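Long-range contacts in maltose ABC transporter, periplasmic maltose-binding protein (Thermotoga maritima, PDB 2GHB), which probably captures maltose or related maltodextrins in the periplasm and delivers them to the membrane components of an ABC transporter: residues 85-90 with 302-307; 106-111 with 320-325. All blocks are in the same frame, centred on the assembly; numbering follows the deposited sequence.

Contact 1 (85-90 with 302-307); sequences KNFYET and LPSRKD
Lys-306 and Tyr-88 bury the most surface where residues 85-90 meet 302-307, with Asn-86 and Phe-87 equal behind them. Lys-306 begins helix 306-312 and lies across Tyr-88, its CG 3.7 Å from the centroid of the Tyr-88 ring in a CH-pi contact shifted toward the rim. A bend at chi3 (-69°) directs the end of the chain to Lys-85, where NZ donates to Lys-85 O over 2.7 Å, almost in line with that carbonyl. The backbone N of the same lysine binds Asn-86 O, and Tyr-88 N binds Ser-304 O at 2.9 Å; these two bonds flank the single beta bridge between Phe-87 and Arg-305. On the Phe-87 ring, Arg-305 CG sits over the centre of one face, 3.6 Å from the centroid. Beyond it the guanidinium grips Asp-307 side-on, NE to OD1 and NH2 to OD2, both through syn lone pairs. This pairing fixes the rotation of the guanidinium, whose NH2 comes to 3.4 Å from Asn-86 CB and has a second salt-bridge partner in Asp-83. Among its neighbours, Phe-87 rests on Ile-104 and Pro-105 of strand 100-116, Tyr-88 reaches Thr-322 and Ala-326 of helix 316-327, and helix 289-298 touches Arg-305 through Lys-289 and Met-292.

Contact 2 (106-111 with 320-325); sequences YAMEAI and GFTLSA
The backbones of Ala-110 and Ala-325 come closest, their CA atoms 5.1 Å apart, where the strand segment 106-111 packs against helix 316-327. Small side chains permit this approach: Ala-110 CB lies 3.8 Å from Ala-325 CA and nearly as close to its CB, and both methyls point into the interface. Two residues earlier, on the same side of the chain, Met-108 also points toward the helix. Its chain runs extended through chi2 and bends at chi3 (-65°), which brings the terminal methyl, CE, against both Thr-322 CG2 (3.9 Å) and Ala-325 CB (4.0 Å). Thr-322 meets the methionine through CG2, while its OG1 bonds back to Val-318 O one turn earlier in the helix. Past Ala-110 the contact becomes polar. Ser-324 OG, held anti to its backbone N (chi1 -171°), donates to Ile-111 O over 2.6 Å and lies in the carbonyl plane, so a buried backbone oxygen is satisfied by a helix side chain. Phe-321 brings CD1 to 3.6 Å from Ala-110 O, and its ring continues onto Ala-112 and Ile-114. Leu-302, from a neighbouring strand of the sheet, also packs against Phe-321, Thr-322 and Ala-325. Near the start of the segment, Tyr-106 and Ala-107 both face Gln-264 of strand 260-268 in a classic beta bulge. A helix packed on a face of a mixed sheet, as here, fits the alpha/beta architecture of periplasmic solute-binding proteins.

Overall arrangement
From the N terminus, the chain passes first through 85-90, enters helix 89-94 and soon returns as strand 100-116, which carries 106-111. Some 190 residues after 106-111, and more than 200 after 85-90, 302-307 comes back to 85-90 and closes the loop of contact 1; after helix 306-312, residues 320-325 close that of contact 2. The segments therefore alternate, and the two loops cross instead of nesting. The contact centres lie about 10 Å apart and are joined through the sheet, where strand 302-303 runs antiparallel to strand 100-116, with a probable hydrogen bond from Met-108 N to Leu-302 O. Together they tie the early chain around 85-116 to the consecutive helices 306-312 and 316-327.

Contact 1 (85-90 with 302-307)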
# COMPACT_ATOMS: atom_id res chain seq x y z
N LYS A 85 7.20 -10.03 15.57
CA LYS A 85 8.47 -9.35 15.27
C LYS A 85 8.96 -9.58 13.82
O LYS A 85 9.81 -8.84 13.33
CB LYS A 85 9.58 -9.79 16.25
CG LYS A 85 10.01 -11.25 16.14
CD LYS A 85 11.20 -11.54 17.03
CE LYS A 85 11.46 -13.03 17.23
NZ LYS A 85 11.17 -13.87 16.02
N ASN A 86 8.43 -10.60 13.15
CA ASN A 86 8.89 -10.94 11.80
C ASN A 86 8.05 -10.30 10.67
O ASN A 86 8.27 -10.55 9.48
CB ASN A 86 8.93 -12.46 11.66
CG ASN A 86 10.01 -13.11 12.56
OD1 ASN A 86 9.71 -13.96 13.40
ND2 ASN A 86 11.25 -12.73 12.36
N PHE A 87 7.09 -9.47 11.05
CA PHE A 87 6.24 -8.79 10.08
C PHE A 87 6.77 -7.38 9.89
O PHE A 87 7.31 -6.81 10.83
CB PHE A 87 4.81 -8.74 10.60
CG PHE A 87 4.07 -10.03 10.46
CD1 PHE A 87 3.16 -10.22 9.45
CD2 PHE A 87 4.27 -11.06 11.38
CE1 PHE A 87 2.45 -11.43 9.34
CE2 PHE A 87 3.57 -12.26 11.28
CZ PHE A 87 2.66 -12.43 10.25
N TYR A 88 6.63 -6.83 8.70
CA TYR A 88 6.92 -5.39 8.46
C TYR A 88 6.04 -4.48 9.32
O TYR A 88 4.80 -4.66 9.40
CB TYR A 88 6.72 -5.03 6.98
CG TYR A 88 7.77 -5.65 6.09
CD1 TYR A 88 9.06 -5.10 6.03
CD2 TYR A 88 7.49 -6.76 5.34
CE1 TYR A 88 10.06 -5.69 5.21
CE2 TYR A 88 8.46 -7.35 4.51
CZ TYR A 88 9.74 -6.82 4.47
OH TYR A 88 10.67 -7.40 3.67
N GLU A 89 6.67 -3.47 9.92
CA GLU A 89 5.96 -2.58 10.84
C GLU A 89 4.77 -1.97 10.16
O GLU A 89 3.69 -1.90 10.73
CB GLU A 89 6.87 -1.47 11.39
CG GLU A 89 8.10 -1.96 12.21
CD GLU A 89 8.89 -0.83 12.88
OE1 GLU A 89 8.50 0.38 12.73
OE2 GLU A 89 9.90 -1.16 13.57
N THR A 90 4.93 -1.56 8.91
CA THR A 90 3.83 -0.84 8.23
C THR A 90 2.64 -1.74 7.86
O THR A 90 1.53 -1.26 7.71
CB THR A 90 4.30 -0.01 7.01
OG1 THR A 90 4.42 -0.84 5.86
CG2 THR A 90 5.63 0.64 7.28
N LEU A 302 3.37 -8.76 -2.62
CA LEU A 302 4.46 -8.38 -1.71
C LEU A 302 4.18 -8.93 -0.30
O LEU A 302 3.12 -8.67 0.24
CB LEU A 302 4.64 -6.84 -1.61
CG LEU A 302 4.56 -6.01 -2.89
CD1 LEU A 302 4.80 -4.56 -2.61
CD2 LEU A 302 5.52 -6.53 -3.92
N PRO A 303 5.13 -9.70 0.27
CA PRO A 303 4.90 -10.35 1.55
C PRO A 303 4.84 -9.37 2.71
O PRO A 303 5.49 -8.31 2.69
CB PRO A 303 6.11 -11.27 1.70
CG PRO A 303 7.16 -10.67 0.87
CD PRO A 303 6.48 -9.99 -0.26
N SER A 304 4.06 -9.75 3.73
CA SER A 304 3.95 -8.99 4.97
C SER A 304 5.06 -9.34 5.98
O SER A 304 5.23 -8.63 6.97
CB SER A 304 2.59 -9.27 5.60
OG SER A 304 2.47 -10.67 5.86
N ARG A 305 5.82 -10.42 5.71
CA ARG A 305 6.86 -10.91 6.60
C ARG A 305 8.26 -10.77 6.01
O ARG A 305 8.50 -11.07 4.84
CB ARG A 305 6.65 -12.40 6.95
CG ARG A 305 5.45 -12.69 7.83
CD ARG A 305 5.37 -14.15 8.17
NE ARG A 305 6.48 -14.56 9.03
CZ ARG A 305 6.35 -15.05 10.27
NH1 ARG A 305 5.16 -15.26 10.80
NH2 ARG A 305 7.44 -15.39 10.95
N LYS A 306 9.18 -10.30 6.85
CA LYS A 306 10.56 -10.06 6.48
C LYS A 306 11.26 -11.36 6.13
O LYS A 306 12.04 -11.42 5.18
CB LYS A 306 11.28 -9.33 7.61
CG LYS A 306 10.75 -7.92 7.89
CD LYS A 306 11.31 -7.29 9.16
CE LYS A 306 10.81 -7.96 10.44
NZ LYS A 306 11.19 -7.17 11.68
N ASP A 307 10.94 -12.43 6.86
CA ASP A 307 11.58 -13.73 6.62
C ASP A 307 11.02 -14.45 5.37
O ASP A 307 11.69 -15.33 4.82
CB ASP A 307 11.56 -14.61 7.88
CG ASP A 307 10.19 -14.68 8.53
OD1 ASP A 307 9.24 -14.16 7.95
OD2 ASP A 307 10.07 -15.23 9.63

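Contact 2 (106-111 with 320-325)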
# COMPACT_ATOMS: atom_id res chain seq x y z
N TYR A 106 -1.17 -10.40 5.17
CA TYR A 106 -0.45 -11.35 4.32
C TYR A 106 0.16 -10.76 3.03
O TYR A 106 0.97 -11.44 2.36
CB TYR A 106 -1.35 -12.49 3.92
CG TYR A 106 -2.56 -12.10 3.12
CD1 TYR A 106 -2.50 -12.06 1.73
CD2 TYR A 106 -3.76 -11.82 3.72
CE1 TYR A 106 -3.60 -11.74 0.98
CE2 TYR A 106 -4.90 -11.47 2.96
CZ TYR A 106 -4.81 -11.45 1.61
OH TYR A 106 -5.91 -11.11 0.83
N ALA A 107 -0.20 -9.52 2.68
CA ALA A 107 0.24 -8.90 1.44
C ALA A 107 0.21 -7.39 1.54
O ALA A 107 -0.71 -6.84 2.15
CB ALA A 107 -0.65 -9.33 0.28
N MET A 108 1.20 -6.76 0.91
CA MET A 108 1.32 -5.30 0.81
C MET A 108 1.37 -4.90 -0.67
O MET A 108 1.62 -5.73 -1.56
CB MET A 108 2.61 -4.82 1.47
CG MET A 108 2.73 -5.00 2.95
SD MET A 108 4.19 -4.24 3.65
CE MET A 108 5.55 -5.15 2.92
N GLU A 109 1.11 -3.63 -0.93
CA GLU A 109 1.09 -3.07 -2.27
C GLU A 109 1.55 -1.62 -2.19
O GLU A 109 0.91 -0.82 -1.52
CB GLU A 109 -0.33 -3.09 -2.82
CG GLU A 109 -0.41 -2.88 -4.32
CD GLU A 109 -1.82 -3.08 -4.85
OE1 GLU A 109 -2.74 -2.39 -4.37
OE2 GLU A 109 -2.02 -3.95 -5.72
N ALA A 110 2.66 -1.30 -2.84
CA ALA A 110 3.07 0.11 -3.00
C ALA A 110 3.78 0.36 -4.34
O ALA A 110 4.19 -0.60 -5.02
CB ALA A 110 3.93 0.55 -1.86
N ILE A 111 3.87 1.64 -4.73
CA ILE A 111 4.53 2.00 -5.98
C ILE A 111 6.04 2.07 -5.74
O ILE A 111 6.52 2.21 -4.59
CB ILE A 111 3.96 3.31 -6.62
CG1 ILE A 111 4.28 4.56 -5.75
CG2 ILE A 111 2.47 3.17 -6.88
CD1 ILE A 111 3.43 5.82 -6.09
N GLY A 320 12.36 -4.91 -4.86
CA GLY A 320 12.32 -3.47 -5.04
C GLY A 320 11.00 -2.91 -4.54
O GLY A 320 10.98 -1.93 -3.80
N PHE A 321 9.91 -3.55 -4.96
CA PHE A 321 8.56 -3.22 -4.47
C PHE A 321 8.44 -3.34 -2.94
O PHE A 321 7.87 -2.45 -2.30
CB PHE A 321 7.48 -4.09 -5.12
CG PHE A 321 7.12 -3.69 -6.53
CD1 PHE A 321 6.75 -2.38 -6.83
CD2 PHE A 321 7.15 -4.63 -7.56
CE1 PHE A 321 6.42 -2.02 -8.12
CE2 PHE A 321 6.82 -4.27 -8.85
CZ PHE A 321 6.44 -2.97 -9.13
N THR A 322 8.98 -4.42 -2.37
CA THR A 322 8.73 -4.69 -0.95
C THR A 322 9.52 -3.73 -0.07
O THR A 322 9.06 -3.31 0.99
CB THR A 322 8.98 -6.19 -0.58
OG1 THR A 322 8.15 -7.02 -1.40
CG2 THR A 322 8.62 -6.48 0.88
N LEU A 323 10.73 -3.37 -0.51
CA LEU A 323 11.52 -2.36 0.17
C LEU A 323 10.84 -0.98 0.15
O LEU A 323 10.92 -0.23 1.11
CB LEU A 323 12.90 -2.25 -0.48
CG LEU A 323 13.76 -3.52 -0.44
CD1 LEU A 323 15.15 -3.21 -1.00
CD2 LEU A 323 13.84 -4.12 0.96
N SER A 324 10.18 -0.67 -0.95
CA SER A 324 9.42 0.57 -1.08
C SER A 324 8.26 0.55 -0.06
O SER A 324 8.09 1.49 0.75
CB SER A 324 8.93 0.72 -2.54
OG SER A 324 8.36 1.98 -2.81
N ALA A 325 7.50 -0.54 -0.09
CA ALA A 325 6.36 -0.70 0.83
C ALA A 325 6.80 -0.64 2.31
O ALA A 325 6.16 0.01 3.12
CB ALA A 325 5.59 -1.98 0.53